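Long-range contacts in alpha-1,4-endofucoidanase (PDB 6DLH), which hydrolyses fucoidan from within the chain as a retaining glycoside hydrolase of family 107, its catalytic part followed by calcium-binding immunoglobulin-like domains: residues P530-N535 against L612-E617; D575-T580 against F603-S608. One frame throughout, in Å; residues are numbered along the deposited sequence.

Interaction 1. Residues P530-N535 against L612-E617; sequences PVWFSN and LSSDTE
Four direct hydrogen bonds join the segments, through side chains of S614, W532, T616 and N535. OG of S614 donates to O of P530 at 2.6 Å, in the carbonyl plane and on a lone pair. The same OG also accepts from a water, which in turn accepts from N of W532. NE1 of W532 donates to O of S614 over 3.1 Å, and the bond is bent (N-H...O 138°). That oxygen lies near the indole plane. Anti to its backbone N (chi1 -164°), OG1 of T616 donates to O of S534 at 2.7 Å, again on a lone pair, which leaves CG2 for the indole. N of E617 donates to OD1 of N535 at 3.1 Å, from above the amide plane.

CG2 of T616 lies over one face of the W532 indole, 3.5 Å from the centroid of the five-membered ring, a CH-pi contact. CD of P530 meets CB of L612 at 4.2 Å.

P530 also packs on D560, a ligand of a calcium ion of this Ig-like domain. Every direct hydrogen bond uses at least one side chain, so the two roughly parallel segments are joined without backbone-to-backbone pairing.

Interaction 2. Residues D575-T580 against F603-S608; sequences DWLVLT and FTFNVS
L577 reaches between F603 and F605 and touches both with one methyl. Its CG stands anti to the backbone N (chi1 -171°), which carries the branch toward the two phenyl rings. CD2 sits over the centre of the F603 ring. It is 3.7 Å from the ring centroid and 8° off the ring normal, a CH-pi contact almost directly above the ring. The same CD2 lies in the plane of the F605 ring, at its edge, 3.6 Å from CZ. One methyl thus meets one phenyl by its face and the next by its rim. CB of L577 adds a contact to CE2 of F603 at 3.7 Å.

F603 and F605 are alternate residues of strand 599-608, and both CB atoms point toward 575-580. W576 and L577 lie in the loop leading into strand 578-583, which belongs to the other sheet, and no hydrogen bond joins the two segments. This is the core of a beta sandwich, as expected for an Ig-like domain, where two sheets pack face to face and their side chains interlock. I568 and L589 also pack on F605.

At one end, F603 turns its edge toward the face of W576 in an offset edge-to-face pair. The F603 ring and the five-membered ring of W576 have centroids 5.9 Å apart and planes at 82°. CG of W576, between its backbone N and carbonyl carbon, helps bring the indole nearer. NE1 of W576 is hydrogen-bonded to N601, which satisfies this buried N-H. CD2 of L579 approaches the edge of F605, 4.2 Å from CE2.

How the interactions relate
Both contacts lie in the same Ig-like domain, their centres about 12 Å apart. Interaction 2 is buried and wholly apolar or aromatic. It joins strand 599-608 to the facing sheet and the loop leading into it. Interaction 1 is only partly buried, with N535 and D615 exposed, and relies on hydrogen bonds. It attaches short strand 531-532 and the turn after it, near the calcium site, to strand 613-623. Strands 599-608 and 613-623 are antiparallel neighbours in one sheet. N of F605 probably bonds to O of T616, and N of V607 to O of S614. O of S614 therefore meets a partner from each contact. W532 also packs on F605, linking the two side-chain sets.

Interaction 1. Residues P530-N535 against L612-E617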
loop_
_atom_site.group_PDB
_atom_site.type_symbol
_atom_site.label_atom_id
_atom_site.label_comp_id
_atom_site.label_asym_id
_atom_site.label_seq_id
_atom_site.Cartn_x
_atom_site.Cartn_y
_atom_site.Cartn_z
ATOM N N PRO A 530 11.741 -9.844 26.387
ATOM C CA PRO A 530 11.118 -10.047 25.079
ATOM C C PRO A 530 11.610 -11.385 24.533
ATOM O O PRO A 530 12.770 -11.732 24.739
ATOM C CB PRO A 530 11.635 -8.854 24.263
ATOM C CG PRO A 530 12.991 -8.559 24.871
ATOM C CD PRO A 530 12.830 -8.855 26.350
ATOM N N VAL A 531 10.716 -12.121 23.854
ATOM C CA VAL A 531 10.941 -13.522 23.512
ATOM C C VAL A 531 10.717 -13.762 22.019
ATOM O O VAL A 531 9.843 -13.149 21.412
ATOM C CB VAL A 531 10.048 -14.458 24.352
ATOM C CG1 VAL A 531 10.523 -14.585 25.790
ATOM C CG2 VAL A 531 8.581 -14.062 24.295
ATOM N N TRP A 532 11.494 -14.692 21.450
ATOM C CA TRP A 532 11.274 -15.196 20.102
ATOM C C TRP A 532 10.216 -16.303 20.112
ATOM O O TRP A 532 9.917 -16.872 21.160
ATOM C CB TRP A 532 12.588 -15.701 19.499
ATOM C CG TRP A 532 13.619 -14.644 19.251
ATOM C CD1 TRP A 532 14.630 -14.271 20.089
ATOM C CD2 TRP A 532 13.773 -13.847 18.063
ATOM N NE1 TRP A 532 15.396 -13.293 19.512
ATOM C CE2 TRP A 532 14.892 -13.007 18.270
ATOM C CE3 TRP A 532 13.067 -13.745 16.857
ATOM C CZ2 TRP A 532 15.321 -12.087 17.314
ATOM C CZ3 TRP A 532 13.494 -12.835 15.914
ATOM C CH2 TRP A 532 14.606 -12.023 16.139
ATOM N N PHE A 533 9.652 -16.601 18.931
ATOM C CA PHE A 533 8.610 -17.609 18.793
ATOM C C PHE A 533 9.181 -19.004 19.064
ATOM O O PHE A 533 8.586 -19.782 19.806
ATOM C CB PHE A 533 7.911 -17.508 17.432
ATOM C CG PHE A 533 6.971 -18.646 17.123
ATOM C CD1 PHE A 533 5.704 -18.698 17.690
ATOM C CD2 PHE A 533 7.362 -19.681 16.283
ATOM C CE1 PHE A 533 4.849 -19.758 17.418
ATOM C CE2 PHE A 533 6.509 -20.743 16.015
ATOM C CZ PHE A 533 5.254 -20.780 16.582
ATOM N N SER A 534 10.341 -19.298 18.466
ATOM C CA SER A 534 11.010 -20.574 18.657
ATOM C C SER A 534 12.512 -20.441 18.422
ATOM O O SER A 534 13.005 -19.393 18.001
ATOM C CB SER A 534 10.408 -21.648 17.785
ATOM O OG SER A 534 10.732 -21.425 16.425
ATOM N N ASN A 535 13.220 -21.540 18.704
ATOM C CA ASN A 535 14.664 -21.630 18.605
ATOM C C ASN A 535 15.029 -23.082 18.305
ATOM O O ASN A 535 14.859 -23.942 19.166
ATOM C CB ASN A 535 15.329 -21.137 19.894
ATOM C CG ASN A 535 16.838 -21.062 19.803
ATOM O OD1 ASN A 535 17.417 -21.211 18.725
ATOM N ND2 ASN A 535 17.484 -20.833 20.937
ATOM N N LEU A 612 15.968 -5.903 29.073
ATOM C CA LEU A 612 16.215 -7.334 28.937
ATOM C C LEU A 612 16.144 -7.727 27.462
ATOM O O LEU A 612 15.548 -7.010 26.653
ATOM C CB LEU A 612 15.189 -8.122 29.765
ATOM C CG LEU A 612 15.120 -7.776 31.253
ATOM C CD1 LEU A 612 13.884 -8.383 31.904
ATOM C CD2 LEU A 612 16.380 -8.217 31.978
ATOM N N SER A 613 16.751 -8.878 27.133
ATOM C CA SER A 613 16.778 -9.399 25.775
ATOM C C SER A 613 16.865 -10.928 25.780
ATOM O O SER A 613 16.974 -11.536 26.842
ATOM C CB SER A 613 17.898 -8.785 24.988
ATOM O OG SER A 613 19.154 -9.152 25.526
ATOM N N SER A 614 16.795 -11.529 24.580
ATOM C CA SER A 614 16.917 -12.964 24.370
ATOM C C SER A 614 17.313 -13.249 22.923
ATOM O O SER A 614 17.017 -12.460 22.032
ATOM C CB SER A 614 15.652 -13.702 24.762
ATOM O OG SER A 614 14.571 -13.395 23.893
ATOM N N ASP A 615 17.984 -14.383 22.700
ATOM C CA ASP A 615 18.510 -14.719 21.386
ATOM C C ASP A 615 17.712 -15.873 20.782
ATOM O O ASP A 615 16.962 -16.559 21.477
ATOM C CB ASP A 615 20.002 -15.067 21.444
ATOM C CG ASP A 615 20.884 -13.962 22.004
ATOM O OD1 ASP A 615 20.665 -12.783 21.649
ATOM O OD2 ASP A 615 21.795 -14.290 22.789
ATOM N N THR A 616 17.862 -16.040 19.465
ATOM C CA THR A 616 17.437 -17.238 18.761
ATOM C C THR A 616 18.411 -17.505 17.618
ATOM O O THR A 616 19.225 -16.650 17.280
ATOM C CB THR A 616 15.989 -17.145 18.266
ATOM O OG1 THR A 616 15.577 -18.476 17.953
ATOM C CG2 THR A 616 15.829 -16.269 17.042
ATOM N N GLU A 617 18.313 -18.705 17.040
ATOM C CA GLU A 617 19.113 -19.074 15.885
ATOM C C GLU A 617 18.193 -19.072 14.669
ATOM O O GLU A 617 17.120 -19.673 14.708
ATOM C CB GLU A 617 19.783 -20.434 16.103
ATOM C CG GLU A 617 20.450 -20.992 14.854
ATOM C CD GLU A 617 20.953 -22.429 14.912
ATOM O OE1 GLU A 617 20.670 -23.136 15.916
ATOM O OE2 GLU A 617 21.626 -22.849 13.942
HETATM O O HOH W 1 13.311 -15.803 23.348
#

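Interaction 2. Residues D575-T580 against F603-S608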
loop_
_atom_site.group_PDB
_atom_site.type_symbol
_atom_site.label_atom_id
_atom_site.label_comp_id
_atom_site.label_asym_id
_atom_site.label_seq_id
_atom_site.Cartn_x
_atom_site.Cartn_y
_atom_site.Cartn_z
ATOM N N ASP A 575 27.868 -12.703 6.245
ATOM C CA ASP A 575 27.733 -11.264 6.067
ATOM C C ASP A 575 26.530 -10.914 5.190
ATOM O O ASP A 575 25.942 -9.848 5.363
ATOM C CB ASP A 575 29.011 -10.642 5.491
ATOM C CG ASP A 575 30.243 -10.803 6.368
ATOM O OD1 ASP A 575 30.285 -10.174 7.449
ATOM O OD2 ASP A 575 31.158 -11.549 5.959
ATOM N N TRP A 576 26.173 -11.809 4.256
ATOM C CA TRP A 576 25.241 -11.507 3.176
ATOM C C TRP A 576 23.865 -11.077 3.684
ATOM O O TRP A 576 23.209 -10.255 3.050
ATOM C CB TRP A 576 25.139 -12.664 2.175
ATOM C CG TRP A 576 24.403 -13.869 2.682
ATOM C CD1 TRP A 576 24.955 -15.002 3.201
ATOM C CD2 TRP A 576 22.978 -14.078 2.698
ATOM N NE1 TRP A 576 23.978 -15.898 3.541
ATOM C CE2 TRP A 576 22.754 -15.361 3.248
ATOM C CE3 TRP A 576 21.869 -13.314 2.308
ATOM C CZ2 TRP A 576 21.474 -15.889 3.416
ATOM C CZ3 TRP A 576 20.604 -13.833 2.482
ATOM C CH2 TRP A 576 20.410 -15.105 3.023
ATOM N N LEU A 577 23.417 -11.652 4.804
ATOM C CA LEU A 577 22.093 -11.357 5.328
ATOM C C LEU A 577 22.063 -9.933 5.885
ATOM O O LEU A 577 22.899 -9.557 6.705
ATOM C CB LEU A 577 21.707 -12.405 6.380
ATOM C CG LEU A 577 20.259 -12.351 6.873
ATOM C CD1 LEU A 577 19.276 -12.728 5.771
ATOM C CD2 LEU A 577 20.061 -13.239 8.094
ATOM N N VAL A 578 21.093 -9.145 5.409
ATOM C CA VAL A 578 20.909 -7.767 5.832
ATOM C C VAL A 578 19.607 -7.684 6.624
ATOM O O VAL A 578 18.613 -8.299 6.249
ATOM C CB VAL A 578 20.889 -6.823 4.610
ATOM C CG1 VAL A 578 20.470 -5.401 4.963
ATOM C CG2 VAL A 578 22.219 -6.824 3.868
ATOM N N LEU A 579 19.632 -6.927 7.724
ATOM C CA LEU A 579 18.449 -6.637 8.517
ATOM C C LEU A 579 18.164 -5.136 8.454
ATOM O O LEU A 579 19.073 -4.322 8.613
ATOM C CB LEU A 579 18.694 -7.083 9.965
ATOM C CG LEU A 579 17.651 -6.626 10.988
ATOM C CD1 LEU A 579 16.380 -7.458 10.890
ATOM C CD2 LEU A 579 18.208 -6.671 12.406
ATOM N N THR A 580 16.893 -4.782 8.220
ATOM C CA THR A 580 16.454 -3.397 8.280
ATOM C C THR A 580 15.066 -3.344 8.917
ATOM O O THR A 580 14.284 -4.286 8.807
ATOM C CB THR A 580 16.520 -2.713 6.904
ATOM O OG1 THR A 580 15.847 -3.531 5.951
ATOM C CG2 THR A 580 17.931 -2.471 6.408
ATOM N N PHE A 603 22.530 -18.135 11.954
ATOM C CA PHE A 603 22.618 -16.747 12.381
ATOM C C PHE A 603 22.064 -16.604 13.796
ATOM O O PHE A 603 21.142 -17.325 14.183
ATOM C CB PHE A 603 21.782 -15.846 11.461
ATOM C CG PHE A 603 22.055 -15.974 9.981
ATOM C CD1 PHE A 603 21.356 -16.887 9.202
ATOM C CD2 PHE A 603 23.004 -15.172 9.362
ATOM C CE1 PHE A 603 21.610 -17.000 7.841
ATOM C CE2 PHE A 603 23.258 -15.289 8.002
ATOM C CZ PHE A 603 22.562 -16.205 7.244
ATOM N N THR A 604 22.609 -15.644 14.554
ATOM C CA THR A 604 22.035 -15.293 15.845
ATOM C C THR A 604 21.297 -13.960 15.731
ATOM O O THR A 604 21.811 -13.021 15.128
ATOM C CB THR A 604 23.089 -15.270 16.963
ATOM O OG1 THR A 604 23.689 -16.562 17.046
ATOM C CG2 THR A 604 22.518 -14.916 18.321
ATOM N N PHE A 605 20.105 -13.890 16.342
ATOM C CA PHE A 605 19.322 -12.666 16.372
ATOM C C PHE A 605 18.928 -12.311 17.806
ATOM O O PHE A 605 18.402 -13.143 18.547
ATOM C CB PHE A 605 18.155 -12.743 15.380
ATOM C CG PHE A 605 18.542 -12.438 13.954
ATOM C CD1 PHE A 605 19.086 -13.420 13.133
ATOM C CD2 PHE A 605 18.386 -11.159 13.432
ATOM C CE1 PHE A 605 19.458 -13.134 11.826
ATOM C CE2 PHE A 605 18.757 -10.875 12.123
ATOM C CZ PHE A 605 19.300 -11.861 11.326
ATOM N N ASN A 606 19.205 -11.062 18.195
ATOM C CA ASN A 606 18.815 -10.560 19.503
ATOM C C ASN A 606 17.556 -9.709 19.362
ATOM O O ASN A 606 17.457 -8.910 18.438
ATOM C CB ASN A 606 19.939 -9.763 20.176
ATOM C CG ASN A 606 19.574 -9.301 21.572
ATOM O OD1 ASN A 606 19.696 -10.054 22.540
ATOM N ND2 ASN A 606 19.119 -8.064 21.690
ATOM N N VAL A 607 16.605 -9.893 20.284
ATOM C CA VAL A 607 15.480 -8.988 20.445
ATOM C C VAL A 607 15.570 -8.378 21.843
ATOM O O VAL A 607 15.664 -9.112 22.825
ATOM C CB VAL A 607 14.127 -9.691 20.202
ATOM C CG1 VAL A 607 13.887 -10.842 21.169
ATOM C CG2 VAL A 607 12.956 -8.716 20.233
ATOM N N SER A 608 15.535 -7.038 21.917
ATOM C CA SER A 608 15.726 -6.326 23.172
ATOM C C SER A 608 14.595 -5.324 23.399
ATOM O O SER A 608 13.997 -4.843 22.438
ATOM C CB SER A 608 17.070 -5.648 23.188
ATOM O OG SER A 608 17.099 -4.638 24.185
#